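Local atomic coordinates of glycosyl hydrolase BlGH5_18 (Bifidobacterium longum subsp. infantis, PDB entry 7LQX), a protein that probably acts as a glycoside hydrolase family 5 beta-mannosidase, splitting mannosidic bonds during the breakdown of N-glycan cores. Residues T407-T410 and A411-G414; F390-W393 and M394-H397; H215-T218 and P219-A223; E205-G208 and V209-D213. All coordinates share one frame; numbering follows the deposited sequence.

Interaction 1 of 4, residues T407-T410 and A411-G414; sequences TSAT and ARDG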
ATOM      1  N   THR A 407       5.808 -18.210 -37.138  1.00  7.82           N
ATOM      2  CA  THR A 407       6.175 -19.431 -36.450  1.00  8.23           C
ATOM      3  C   THR A 407       6.521 -20.528 -37.455  1.00  8.61           C
ATOM      4  O   THR A 407       6.206 -20.454 -38.650  1.00  8.46           O
ATOM      5  CB  THR A 407       5.033 -19.940 -35.572  1.00 10.04           C
ATOM      6  OG1 THR A 407       3.978 -20.412 -36.416  1.00 11.13           O
ATOM      7  CG2 THR A 407       4.533 -18.849 -34.635  1.00 11.58           C
ATOM      8  N   SER A 408       7.144 -21.584 -36.927  1.00  8.74           N
ATOM      9  CA  SER A 408       7.449 -22.760 -37.738  1.00  9.57           C
ATOM     10  C   SER A 408       6.198 -23.383 -38.352  1.00 10.44           C
ATOM     11  O   SER A 408       6.265 -23.922 -39.458  1.00 10.71           O
ATOM     12  CB  SER A 408       8.231 -23.769 -36.893  1.00 12.01           C
ATOM     13  OG  SER A 408       7.656 -23.927 -35.606  1.00 12.04           O
ATOM     14  N   ALA A 409       5.054 -23.317 -37.671  1.00  9.67           N
ATOM     15  CA  ALA A 409       3.811 -23.811 -38.256  1.00 11.90           C
ATOM     16  C   ALA A 409       3.367 -22.949 -39.434  1.00  8.96           C
ATOM     17  O   ALA A 409       3.029 -23.467 -40.502  1.00 10.56           O
ATOM     18  CB  ALA A 409       2.726 -23.877 -37.181  1.00 14.47           C
ATOM     19  N   THR A 410       3.380 -21.627 -39.267  1.00  9.08           N
ATOM     20  CA  THR A 410       3.009 -20.741 -40.371  1.00  9.04           C
ATOM     21  C   THR A 410       3.951 -20.917 -41.552  1.00  7.93           C
ATOM     22  O   THR A 410       3.523 -20.858 -42.711  1.00 10.13           O
ATOM     23  CB  THR A 410       3.001 -19.300 -39.862  1.00  8.55           C
ATOM     24  OG1 THR A 410       2.006 -19.197 -38.838  1.00 10.62           O
ATOM     25  CG2 THR A 410       2.699 -18.314 -40.961  1.00  9.39           C
ATOM     26  N   ALA A 411       5.232 -21.173 -41.276  1.00  8.40           N
ATOM     27  CA  ALA A 411       6.205 -21.338 -42.344  1.00  9.23           C
ATOM     28  C   ALA A 411       5.897 -22.541 -43.222  1.00 10.51           C
ATOM     29  O   ALA A 411       6.430 -22.627 -44.329  1.00 10.37           O
ATOM     30  CB  ALA A 411       7.612 -21.474 -41.756  1.00 11.74           C
ATOM     31  N   ARG A 412       5.089 -23.482 -42.738  1.00  9.90           N
ATOM     32  CA  ARG A 412       4.652 -24.630 -43.526  1.00 11.36           C
ATOM     33  C   ARG A 412       3.302 -24.410 -44.206  1.00 10.01           C
ATOM     34  O   ARG A 412       2.800 -25.332 -44.856  1.00 11.25           O
ATOM     35  CB  ARG A 412       4.555 -25.881 -42.631  1.00 12.87           C
ATOM     36  CG  ARG A 412       5.872 -26.343 -42.012  1.00 12.76           C
ATOM     37  CD  ARG A 412       5.738 -27.654 -41.209  1.00 13.48           C
ATOM     38  NE  ARG A 412       4.878 -27.539 -40.038  1.00 12.89           N
ATOM     39  CZ  ARG A 412       5.307 -27.338 -38.790  1.00 16.28           C
ATOM     40  NH1 ARG A 412       6.602 -27.239 -38.532  1.00 18.17           N
ATOM     41  NH2 ARG A 412       4.431 -27.254 -37.796  1.00 15.85           N
ATOM     42  N   ASP A 413       2.704 -23.231 -44.082  1.00 10.62           N
ATOM     43  CA  ASP A 413       1.337 -22.958 -44.544  1.00 10.52           C
ATOM     44  C   ASP A 413       1.403 -21.949 -45.688  1.00 10.80           C
ATOM     45  O   ASP A 413       1.465 -20.737 -45.461  1.00 10.50           O
ATOM     46  CB  ASP A 413       0.496 -22.449 -43.373  1.00 12.10           C
ATOM     47  CG  ASP A 413      -0.968 -22.265 -43.719  1.00 12.76           C
ATOM     48  OD1 ASP A 413      -1.315 -22.225 -44.916  1.00 14.92           O
ATOM     49  OD2 ASP A 413      -1.761 -22.119 -42.764  1.00 17.44           O
ATOM     50  N   GLY A 414       1.392 -22.451 -46.921  1.00 11.97           N
ATOM     51  CA  GLY A 414       1.539 -21.578 -48.071  1.00 13.10           C
ATOM     52  C   GLY A 414       0.445 -20.537 -48.174  1.00 12.17           C
ATOM     53  O   GLY A 414       0.692 -19.413 -48.622  1.00 12.74           O
TER
HETATM   54  O   HOH W   1       6.702 -26.380 -35.572  1.00 19.86           O
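A411 N donates to T407 O at 2.9 Å and closes one helical turn just past the end of a strand. Two tighter backbone turns follow. R412 N bonds to A409 O, and D413 N bonds to T410 O. Each spans three residues.

T407 also works through its side chain. Its OG1 takes the N-H of T410 at 3.2 Å in an almost straight bond, which makes an ST motif.

R412 folds back over the start of the turn. A bend at chi3 (-64°) lays one face of its guanidinium over S408 O and A409 CA. S408 O sits 3.4 Å above that plane near its rim. NH2 also comes 3.8 Å from A409 CB. This is packing of a flat cation on a backbone turn, not a bond to the carbonyl. Water 1 lies in the guanidinium plane and bridges the two segments. It accepts from R412 NH1 at 3.1 Å and is 2.6 Å from S408 OG. R412 also touches a crystal neighbour, so its pose may owe something to the lattice.

D413 rests its CB on T410 O at 3.5 Å, while its carboxylate turns away. OD1 caps the next helix at A416 N.

The turn thus links strand 403-407 to helix 414-420. S408 joins it to the end of strand 365-369: OG bonds to V371 N, and the backbone bonds to I369.

Interaction 2 of 4, residues F390-W393 and M394-H397; sequences FERW and MRLH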
ATOM      1  N   PHE A 390      16.077 -11.589 -33.001  1.00  8.26           N
ATOM      2  CA  PHE A 390      16.120 -10.131 -33.005  1.00  7.77           C
ATOM      3  C   PHE A 390      17.077  -9.626 -34.068  1.00  8.19           C
ATOM      4  O   PHE A 390      16.713  -8.792 -34.901  1.00  8.84           O
ATOM      5  CB  PHE A 390      16.564  -9.698 -31.602  1.00  8.81           C
ATOM      6  CG  PHE A 390      16.468  -8.216 -31.313  1.00  9.08           C
ATOM      7  CD1 PHE A 390      17.461  -7.344 -31.735  1.00 10.02           C
ATOM      8  CD2 PHE A 390      15.419  -7.712 -30.562  1.00  9.82           C
ATOM      9  CE1 PHE A 390      17.388  -5.986 -31.444  1.00  8.68           C
ATOM     10  CE2 PHE A 390      15.351  -6.357 -30.260  1.00  9.36           C
ATOM     11  CZ  PHE A 390      16.330  -5.497 -30.711  1.00 10.37           C
ATOM     12  N   GLU A 391      18.302 -10.152 -34.085  1.00  8.93           N
ATOM     13  CA  GLU A 391      19.313  -9.629 -35.002  1.00  9.64           C
ATOM     14  C   GLU A 391      19.046 -10.014 -36.452  1.00 10.29           C
ATOM     15  O   GLU A 391      19.310  -9.212 -37.353  1.00  9.98           O
ATOM     16  CB  GLU A 391      20.704 -10.033 -34.525  1.00 12.30           C
ATOM     17  CG  GLU A 391      21.011  -9.367 -33.187  1.00 13.30           C
ATOM     18  CD  GLU A 391      22.453  -9.443 -32.740  1.00 16.12           C
ATOM     19  OE1 GLU A 391      23.224 -10.278 -33.258  1.00 16.71           O
ATOM     20  OE2 GLU A 391      22.806  -8.653 -31.841  1.00 13.85           O
ATOM     21  N   ARG A 392      18.513 -11.210 -36.712  1.00 10.04           N
ATOM     22  CA  ARG A 392      18.149 -11.542 -38.086  1.00  9.58           C
ATOM     23  C   ARG A 392      17.067 -10.602 -38.606  1.00  8.74           C
ATOM     24  O   ARG A 392      17.141 -10.109 -39.741  1.00  9.52           O
ATOM     25  CB  ARG A 392      17.695 -12.994 -38.181  1.00 10.73           C
ATOM     26  CG  ARG A 392      18.813 -13.995 -37.993  1.00 10.65           C
ATOM     27  CD  ARG A 392      18.285 -15.412 -38.097  1.00 11.72           C
ATOM     28  NE  ARG A 392      19.328 -16.417 -37.911  1.00 13.61           N
ATOM     29  CZ  ARG A 392      20.153 -16.822 -38.870  1.00 14.08           C
ATOM     30  NH1 ARG A 392      20.056 -16.308 -40.089  1.00 12.79           N
ATOM     31  NH2 ARG A 392      21.061 -17.758 -38.622  1.00 15.62           N
ATOM     32  N   TRP A 393      16.033 -10.359 -37.796  1.00  7.47           N
ATOM     33  CA  TRP A 393      14.995  -9.420 -38.203  1.00  7.88           C
ATOM     34  C   TRP A 393      15.597  -8.042 -38.459  1.00  7.98           C
ATOM     35  O   TRP A 393      15.304  -7.396 -39.470  1.00  9.15           O
ATOM     36  CB  TRP A 393      13.875  -9.362 -37.159  1.00  7.97           C
ATOM     37  CG  TRP A 393      12.720  -8.527 -37.620  1.00  7.28           C
ATOM     38  CD1 TRP A 393      11.588  -8.964 -38.261  1.00  9.13           C
ATOM     39  CD2 TRP A 393      12.594  -7.099 -37.513  1.00  7.15           C
ATOM     40  NE1 TRP A 393      10.767  -7.901 -38.540  1.00  7.97           N
ATOM     41  CE2 TRP A 393      11.362  -6.745 -38.102  1.00  7.33           C
ATOM     42  CE3 TRP A 393      13.410  -6.087 -36.986  1.00  8.99           C
ATOM     43  CZ2 TRP A 393      10.922  -5.426 -38.174  1.00  7.69           C
ATOM     44  CZ3 TRP A 393      12.970  -4.784 -37.052  1.00  8.32           C
ATOM     45  CH2 TRP A 393      11.737  -4.462 -37.639  1.00  8.90           C
HETATM   46  N   MSE A 394      16.461  -7.579 -37.554  1.00  8.80           N
HETATM   47  CA  MSE A 394      17.073  -6.260 -37.697  1.00  8.14           C
HETATM   48  C   MSE A 394      17.876  -6.145 -38.990  1.00  9.76           C
HETATM   49  O   MSE A 394      17.883  -5.089 -39.634  1.00 10.55           O
HETATM   50  CB  MSE A 394      17.948  -5.923 -36.478  1.00  9.66           C
HETATM   51  CG  MSE A 394      17.154  -5.671 -35.211  1.00  9.34           C
HETATM   52 SE   MSE A 394      16.101  -4.056 -35.395  0.67 12.08          SE
HETATM   53  CE  MSE A 394      14.959  -4.330 -33.861  1.00 12.60           C
ATOM     54  N   ARG A 395      18.555  -7.226 -39.380  1.00  9.93           N
ATOM     55  CA  ARG A 395      19.347  -7.194 -40.606  1.00 10.84           C
ATOM     56  C   ARG A 395      18.447  -7.076 -41.830  1.00 11.65           C
ATOM     57  O   ARG A 395      18.691  -6.248 -42.716  1.00 11.46           O
ATOM     58  CB  ARG A 395      20.206  -8.452 -40.704  1.00 12.69           C
ATOM     59  CG  ARG A 395      21.318  -8.333 -41.724  1.00 14.74           C
ATOM     60  CD  ARG A 395      21.829  -9.689 -42.158  1.00 15.72           C
ATOM     61  NE  ARG A 395      20.913 -10.303 -43.118  1.00 16.90           N
ATOM     62  CZ  ARG A 395      20.119 -11.345 -42.863  1.00 16.57           C
ATOM     63  NH1 ARG A 395      20.114 -11.927 -41.668  1.00 15.64           N
ATOM     64  NH2 ARG A 395      19.323 -11.805 -43.814  1.00 15.93           N
ATOM     65  N   LEU A 396      17.398  -7.903 -41.893  1.00 10.81           N
ATOM     66  CA  LEU A 396      16.442  -7.824 -42.988  1.00 10.02           C
ATOM     67  C   LEU A 396      15.758  -6.464 -43.034  1.00 10.95           C
ATOM     68  O   LEU A 396      15.510  -5.924 -44.120  1.00 11.10           O
ATOM     69  CB  LEU A 396      15.416  -8.945 -42.847  1.00 11.75           C
ATOM     70  CG  LEU A 396      15.955 -10.328 -43.208  1.00 12.21           C
ATOM     71  CD1 LEU A 396      15.010 -11.403 -42.675  1.00 11.88           C
ATOM     72  CD2 LEU A 396      16.155 -10.473 -44.711  1.00 15.20           C
ATOM     73  N   HIS A 397      15.445  -5.896 -41.868  1.00 10.08           N
ATOM     74  CA  HIS A 397      14.887  -4.549 -41.806  1.00 11.20           C
ATOM     75  C   HIS A 397      15.835  -3.532 -42.430  1.00 11.13           C
ATOM     76  O   HIS A 397      15.426  -2.727 -43.275  1.00 12.20           O
ATOM     77  CB  HIS A 397      14.589  -4.214 -40.340  1.00 11.01           C
ATOM     78  CG  HIS A 397      14.311  -2.768 -40.083  1.00 13.77           C
ATOM     79  ND1 HIS A 397      13.152  -2.148 -40.494  1.00 14.19           N
ATOM     80  CD2 HIS A 397      15.032  -1.824 -39.433  1.00 12.31           C
ATOM     81  CE1 HIS A 397      13.180  -0.879 -40.126  1.00 13.03           C
ATOM     82  NE2 HIS A 397      14.311  -0.657 -39.481  1.00 14.29           N
TER
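H397 lays its CB over the face of the W393 indole, 4.0 Å from the centroid of the six-membered ring. The two rings are nearly parallel, 8° apart. They are slid well past each other and barely overlap, with centroids 5.1 Å apart. CB therefore makes the face contact, and the imidazole runs on beyond the rim. W393 has its CG anti to the backbone N (chi1 -174°), which swings the indole along the helix toward H397.

M394, a selenomethionine, fills the angle between two aromatic rings. Its SE meets the indole edge in plane, 3.6 Å from W393 CZ3. Its CE then covers a face of the F390 ring, 4.1 Å from the centroid and 3.6 Å from F390 CZ. The bend at chi2 (-67°) brings SE to the indole edge, and CE runs on from there to F390. The selenium-indole approach is a Met-aromatic contact; the CE contact with F390 is CH-pi.

All of this lies along helix 388-399, the crossover of the beta-alpha-beta unit between strands 365-369 and 403-407. Four i to i+4 backbone bonds hold the two turns. The shortest is H397 N to W393 O at 2.8 Å. The aromatic side faces helix 248-264, where Y256 meets both F390 and W393 edge-to-face.

R392 and R395 belong to another side of the helix. Both make salt bridges to E426, R392 through NH1 and R395 through NH2, so two positive groups share the carboxylate. R392 NE also pairs with D428, and R395 NE with E399. At the H397 end, NE2 is hydrogen-bonded to K299 NZ.

Interaction 3 of 4, residues H215-T218 and P219-A223; sequences HPFT and PVQAA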
ATOM      1  N   HIS A 215       8.313 -17.712 -18.545  1.00 11.32           N
ATOM      2  CA  HIS A 215       7.471 -16.699 -17.925  1.00  9.55           C
ATOM      3  C   HIS A 215       6.001 -17.091 -18.113  1.00  8.83           C
ATOM      4  O   HIS A 215       5.610 -17.540 -19.189  1.00  9.87           O
ATOM      5  CB  HIS A 215       7.766 -15.368 -18.601  1.00  9.54           C
ATOM      6  CG  HIS A 215       7.139 -14.181 -17.954  1.00  7.68           C
ATOM      7  ND1 HIS A 215       7.426 -13.791 -16.664  1.00  8.68           N
ATOM      8  CD2 HIS A 215       6.280 -13.258 -18.446  1.00  9.27           C
ATOM      9  CE1 HIS A 215       6.758 -12.687 -16.386  1.00  8.71           C
ATOM     10  NE2 HIS A 215       6.045 -12.352 -17.443  1.00  9.29           N
ATOM     11  N   PRO A 216       5.168 -16.985 -17.073  1.00  9.22           N
ATOM     12  CA  PRO A 216       3.804 -17.537 -17.180  1.00 10.73           C
ATOM     13  C   PRO A 216       2.871 -16.750 -18.078  1.00 10.14           C
ATOM     14  O   PRO A 216       1.842 -17.301 -18.486  1.00 10.56           O
ATOM     15  CB  PRO A 216       3.299 -17.565 -15.730  1.00 11.74           C
ATOM     16  CG  PRO A 216       4.105 -16.548 -15.036  1.00 11.05           C
ATOM     17  CD  PRO A 216       5.460 -16.514 -15.707  1.00 10.75           C
ATOM     18  N   PHE A 217       3.179 -15.498 -18.397  1.00  7.75           N
ATOM     19  CA  PHE A 217       2.464 -14.767 -19.437  1.00  7.97           C
ATOM     20  C   PHE A 217       3.203 -15.004 -20.746  1.00  8.27           C
ATOM     21  O   PHE A 217       4.432 -14.924 -20.779  1.00  8.93           O
ATOM     22  CB  PHE A 217       2.432 -13.286 -19.085  1.00  7.38           C
ATOM     23  CG  PHE A 217       1.470 -12.952 -17.988  1.00  7.19           C
ATOM     24  CD1 PHE A 217       1.782 -13.186 -16.654  1.00  8.69           C
ATOM     25  CD2 PHE A 217       0.245 -12.396 -18.293  1.00  8.99           C
ATOM     26  CE1 PHE A 217       0.880 -12.873 -15.669  1.00  8.02           C
ATOM     27  CE2 PHE A 217      -0.649 -12.075 -17.310  1.00  9.98           C
ATOM     28  CZ  PHE A 217      -0.338 -12.321 -16.002  1.00  9.40           C
ATOM     29  N   THR A 218       2.471 -15.319 -21.807  1.00  7.52           N
ATOM     30  CA  THR A 218       3.066 -15.862 -23.019  1.00  8.03           C
ATOM     31  C   THR A 218       2.702 -15.076 -24.266  1.00  8.96           C
ATOM     32  O   THR A 218       1.679 -14.389 -24.311  1.00  7.55           O
ATOM     33  CB  THR A 218       2.576 -17.304 -23.240  1.00 10.03           C
ATOM     34  OG1 THR A 218       1.174 -17.237 -23.529  1.00  9.11           O
ATOM     35  CG2 THR A 218       2.823 -18.183 -22.018  1.00 10.70           C
ATOM     36  N   PRO A 219       3.512 -15.199 -25.320  1.00  7.42           N
ATOM     37  CA  PRO A 219       3.143 -14.580 -26.608  1.00  7.58           C
ATOM     38  C   PRO A 219       1.768 -14.979 -27.118  1.00  7.74           C
ATOM     39  O   PRO A 219       1.032 -14.128 -27.639  1.00  7.99           O
ATOM     40  CB  PRO A 219       4.265 -15.056 -27.543  1.00  8.69           C
ATOM     41  CG  PRO A 219       5.448 -15.219 -26.619  1.00  9.00           C
ATOM     42  CD  PRO A 219       4.868 -15.777 -25.348  1.00  7.39           C
ATOM     43  N   VAL A 220       1.404 -16.256 -27.005  1.00  7.92           N
ATOM     44  CA  VAL A 220       0.095 -16.686 -27.488  1.00  8.62           C
ATOM     45  C   VAL A 220      -1.027 -15.960 -26.751  1.00  8.52           C
ATOM     46  O   VAL A 220      -2.006 -15.518 -27.368  1.00  8.84           O
ATOM     47  CB  VAL A 220      -0.036 -18.221 -27.411  1.00 10.07           C
ATOM     48  CG1 VAL A 220      -1.484 -18.656 -27.580  1.00 11.28           C
ATOM     49  CG2 VAL A 220       0.862 -18.877 -28.465  1.00 12.01           C
ATOM     50  N   GLN A 221      -0.906 -15.797 -25.428  1.00  7.87           N
ATOM     51  CA  GLN A 221      -1.929 -15.053 -24.698  1.00  7.67           C
ATOM     52  C   GLN A 221      -1.980 -13.601 -25.168  1.00  7.07           C
ATOM     53  O   GLN A 221      -3.061 -13.034 -25.375  1.00  8.20           O
ATOM     54  CB  GLN A 221      -1.633 -15.064 -23.198  1.00  7.00           C
ATOM     55  CG  GLN A 221      -1.717 -16.392 -22.506  1.00  8.38           C
ATOM     56  CD  GLN A 221      -0.920 -16.391 -21.215  1.00  8.48           C
ATOM     57  OE1 GLN A 221      -0.247 -15.416 -20.900  1.00  9.22           O
ATOM     58  NE2 GLN A 221      -0.972 -17.496 -20.478  1.00 11.31           N
ATOM     59  N   ALA A 222      -0.813 -12.972 -25.312  1.00  7.40           N
ATOM     60  CA  ALA A 222      -0.782 -11.561 -25.664  1.00  7.20           C
ATOM     61  C   ALA A 222      -1.410 -11.318 -27.023  1.00  7.93           C
ATOM     62  O   ALA A 222      -2.051 -10.284 -27.236  1.00  7.63           O
ATOM     63  CB  ALA A 222       0.656 -11.046 -25.663  1.00  7.96           C
ATOM     64  N   ALA A 223      -1.239 -12.254 -27.947  1.00  7.62           N
ATOM     65  CA  ALA A 223      -1.639 -12.064 -29.335  1.00  8.20           C
ATOM     66  C   ALA A 223      -2.961 -12.741 -29.671  1.00  8.30           C
ATOM     67  O   ALA A 223      -3.356 -12.750 -30.841  1.00  8.71           O
ATOM     68  CB  ALA A 223      -0.521 -12.543 -30.268  1.00  8.66           C
TER
HETATM   69  O   HOH W   2       0.294 -12.711 -21.803  1.00 15.62           O
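A capping box starts helix 219-224, with T218 as N-cap and Q221 three residues on. T218 OG1 accepts from Q221 N at 3.2 Å, and Q221 OE1 accepts from T218 N at 2.9 Å. The first bond is fairly straight. In the second the donor lies well above the plane of the amide carbonyl, 62° out of it. T218 places OG1 between its own N and carbonyl carbon (chi1 67°), which turns the hydroxyl back toward the first turn. The Q221 side chain crosses T218 at about a right angle, and its CG and CD both lie 3.2 Å from OG1.

The first regular helical bond follows at once, from A222 N to T218 O at 3.0 Å. P219 takes the first helical position, where no N-H is needed. Its CD is close against T218 CB, at 3.5 Å. The turn belongs to the connection from strand 200-202 to strand 229-233 of the (beta/alpha)8 barrel.

The Q221 amide does more than cap. NE2 makes a weak bond to P216 O and a further one to D184 OD1. OE1 also receives a hydrogen from water 2 at 2.9 Å. That water lies in the plane of the F217 ring at its edge. The F217 ring stands almost perpendicular to the Q221 amide. The F217 backbone is close too, with CA 3.1 Å from Q221 OE1. R380, from the loop between strand 365-369 and helix 388-399, binds the carbonyls of H215 and F217.

Interaction 4 of 4, residues E205-G208 and V209-D213; sequences ENDG and VWYLD. With EDO (1,2-ethanediol), chain C.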
ATOM      1  N   GLU A 205       1.112  -6.762 -20.804  1.00  7.18           N
ATOM      2  CA  GLU A 205       2.352  -7.199 -20.190  1.00  7.00           C
ATOM      3  C   GLU A 205       3.494  -6.287 -20.613  1.00  6.22           C
ATOM      4  O   GLU A 205       3.452  -5.658 -21.677  1.00  7.27           O
ATOM      5  CB  GLU A 205       2.669  -8.628 -20.614  1.00  7.51           C
ATOM      6  CG  GLU A 205       1.674  -9.643 -20.087  1.00  9.41           C
ATOM      7  CD  GLU A 205       0.365  -9.712 -20.870  1.00  8.60           C
ATOM      8  OE1 GLU A 205       0.392  -9.770 -22.117  1.00  9.90           O
ATOM      9  OE2 GLU A 205      -0.695  -9.735 -20.212  1.00  8.31           O
ATOM     10  N   ASN A 206       4.516  -6.218 -19.763  1.00  5.79           N
ATOM     11  CA  ASN A 206       5.793  -5.675 -20.192  1.00  6.81           C
ATOM     12  C   ASN A 206       6.455  -6.659 -21.152  1.00  7.39           C
ATOM     13  O   ASN A 206       5.938  -7.750 -21.418  1.00  7.44           O
ATOM     14  CB  ASN A 206       6.668  -5.305 -18.994  1.00  7.33           C
ATOM     15  CG  ASN A 206       7.105  -6.497 -18.180  1.00  7.69           C
ATOM     16  OD1 ASN A 206       7.347  -7.584 -18.709  1.00  8.36           O
ATOM     17  ND2 ASN A 206       7.231  -6.292 -16.873  1.00  9.12           N
ATOM     18  N   ASP A 207       7.618  -6.271 -21.683  1.00  7.30           N
ATOM     19  CA  ASP A 207       8.233  -7.053 -22.751  1.00  8.03           C
ATOM     20  C   ASP A 207       8.789  -8.388 -22.278  1.00  7.65           C
ATOM     21  O   ASP A 207       9.237  -9.174 -23.121  1.00  8.20           O
ATOM     22  CB  ASP A 207       9.264  -6.240 -23.544  1.00  7.18           C
ATOM     23  CG  ASP A 207      10.435  -5.757 -22.712  1.00  9.61           C
ATOM     24  OD1 ASP A 207      10.704  -6.337 -21.645  1.00  8.98           O
ATOM     25  OD2 ASP A 207      11.112  -4.795 -23.152  1.00  9.94           O
ATOM     26  N   GLY A 208       8.730  -8.684 -20.979  1.00  7.80           N
ATOM     27  CA  GLY A 208       9.003 -10.037 -20.536  1.00  8.80           C
ATOM     28  C   GLY A 208       8.136 -11.075 -21.227  1.00  6.61           C
ATOM     29  O   GLY A 208       8.555 -12.221 -21.403  1.00  8.54           O
ATOM     30  N   VAL A 209       6.916 -10.697 -21.618  1.00  6.70           N
ATOM     31  CA  VAL A 209       6.049 -11.644 -22.312  1.00  7.05           C
ATOM     32  C   VAL A 209       6.698 -12.124 -23.605  1.00  7.50           C
ATOM     33  O   VAL A 209       6.542 -13.290 -23.990  1.00  8.68           O
ATOM     34  CB  VAL A 209       4.648 -11.038 -22.542  1.00  6.90           C
ATOM     35  CG1 VAL A 209       4.677  -9.907 -23.556  1.00  7.38           C
ATOM     36  CG2 VAL A 209       3.667 -12.117 -22.971  1.00  9.13           C
ATOM     37  N   TRP A 210       7.454 -11.253 -24.279  1.00  6.97           N
ATOM     38  CA  TRP A 210       8.085 -11.596 -25.550  1.00  7.91           C
ATOM     39  C   TRP A 210       9.474 -12.182 -25.379  1.00  7.54           C
ATOM     40  O   TRP A 210       9.930 -12.947 -26.234  1.00  8.91           O
ATOM     41  CB  TRP A 210       8.192 -10.355 -26.469  1.00  7.48           C
ATOM     42  CG  TRP A 210       6.869  -9.700 -26.646  1.00  7.44           C
ATOM     43  CD1 TRP A 210       6.486  -8.501 -26.142  1.00  8.24           C
ATOM     44  CD2 TRP A 210       5.721 -10.238 -27.317  1.00  8.41           C
ATOM     45  NE1 TRP A 210       5.174  -8.248 -26.459  1.00  8.96           N
ATOM     46  CE2 TRP A 210       4.682  -9.305 -27.173  1.00  8.88           C
ATOM     47  CE3 TRP A 210       5.476 -11.410 -28.030  1.00  9.50           C
ATOM     48  CZ2 TRP A 210       3.419  -9.508 -27.712  1.00  9.57           C
ATOM     49  CZ3 TRP A 210       4.216 -11.611 -28.557  1.00  9.11           C
ATOM     50  CH2 TRP A 210       3.209 -10.661 -28.400  1.00 10.03           C
ATOM     51  N   TYR A 211      10.157 -11.837 -24.305  1.00  7.36           N
ATOM     52  CA  TYR A 211      11.590 -12.007 -24.233  1.00  8.99           C
ATOM     53  C   TYR A 211      12.062 -12.968 -23.148  1.00  9.11           C
ATOM     54  O   TYR A 211      13.242 -13.331 -23.150  1.00 10.16           O
ATOM     55  CB  TYR A 211      12.240 -10.636 -23.998  1.00  9.07           C
ATOM     56  CG  TYR A 211      12.111  -9.618 -25.117  1.00  8.72           C
ATOM     57  CD1 TYR A 211      11.783  -9.979 -26.420  1.00  7.97           C
ATOM     58  CD2 TYR A 211      12.357  -8.279 -24.857  1.00  8.10           C
ATOM     59  CE1 TYR A 211      11.721  -9.024 -27.419  1.00  8.25           C
ATOM     60  CE2 TYR A 211      12.294  -7.330 -25.849  1.00  8.24           C
ATOM     61  CZ  TYR A 211      11.981  -7.704 -27.131  1.00  7.65           C
ATOM     62  OH  TYR A 211      11.930  -6.765 -28.143  1.00  9.17           O
ATOM     63  N   LEU A 212      11.199 -13.398 -22.235  1.00  8.78           N
ATOM     64  CA  LEU A 212      11.628 -14.214 -21.106  1.00  9.65           C
ATOM     65  C   LEU A 212      11.109 -15.641 -21.216  1.00 12.49           C
ATOM     66  O   LEU A 212       9.896 -15.869 -21.193  1.00 12.37           O
ATOM     67  CB  LEU A 212      11.107 -13.627 -19.800  1.00 10.84           C
ATOM     68  CG  LEU A 212      11.734 -12.326 -19.338  1.00 15.14           C
ATOM     69  CD1 LEU A 212      11.015 -11.844 -18.086  1.00 14.63           C
ATOM     70  CD2 LEU A 212      13.213 -12.521 -19.070  1.00 15.06           C
ATOM     71  N   ASP A 213      12.017 -16.607 -21.272  1.00 11.50           N
ATOM     72  CA  ASP A 213      11.592 -17.998 -21.276  1.00 12.63           C
ATOM     73  C   ASP A 213      11.028 -18.389 -19.919  1.00 11.77           C
ATOM     74  O   ASP A 213      11.423 -17.857 -18.880  1.00 12.26           O
ATOM     75  CB  ASP A 213      12.752 -18.903 -21.657  1.00 13.99           C
ATOM     76  CG  ASP A 213      13.022 -18.863 -23.132  1.00 15.89           C
ATOM     77  OD1 ASP A 213      12.125 -19.270 -23.908  1.00 16.84           O
ATOM     78  OD2 ASP A 213      14.094 -18.359 -23.516  1.00 15.83           O
TER
HETATM   79  C1  EDO C 502       8.601  -9.558 -16.088  1.00 15.63           C
HETATM   80  O1  EDO C 502       8.538  -8.366 -15.299  1.00 13.81           O
HETATM   81  C2  EDO C 502       9.522 -10.572 -15.422  1.00 16.47           C
HETATM   82  O2  EDO C 502       9.130 -10.763 -14.058  1.00 17.40           O
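V209 packs its CB on E205 CB at 3.7 Å, and its N bonds to N206 O. Its CG1 comes 3.3 Å from N206 O.

W210 N bonds to D207 O at 3.0 Å. The W210 CB rests on the same oxygen.

Y211 lays CD2 3.8 Å from D207 CG, with carboxylate and ring planes 40° apart. The D207 carboxylate is held by other residues, Y437 through OD1 and N237 through OD2. Y211 N has two weak bonds, to D207 O and to G208 O.

L212 N donates to G208 O at 3.0 Å and ends the short helix. L212 CD1 packs on G208 CA and on a bound 1,2-ethanediol, probably from the crystallisation liquor. N206 ND2 donates to O1 of that molecule at 2.9 Å. N206 OD1 caps G208 N and also accepts from N165 ND2, so protein bonds hold the oxygen end and settle which way the amide is turned.

The turn leads from strand 200-202 into helix 208-211. W210 and Y211 lie against helix 248-264. W210 also covers P219 and A222 of helix 219-224.

In the fold
Interactions 3 and 4 are neighbours, with centres 8 Å apart. P219 CD lies 3.3 Å from V209 O, and P219 CB lies 3.6 Å from W210 CZ3, so the two short helices share a seam. Interaction 4 also touches interaction 2, where F390 CE2 packs 4.0 Å from Y211 OH. Interactions 1 and 2 belong to the small three-stranded parallel sheet region beside the barrel. Their centres are about 19 Å apart and they do not meet. Interaction 4 follows a barrel strand at its C-terminal end, the side where this fold carries its active site. The ethanediol there marks no proven substrate position.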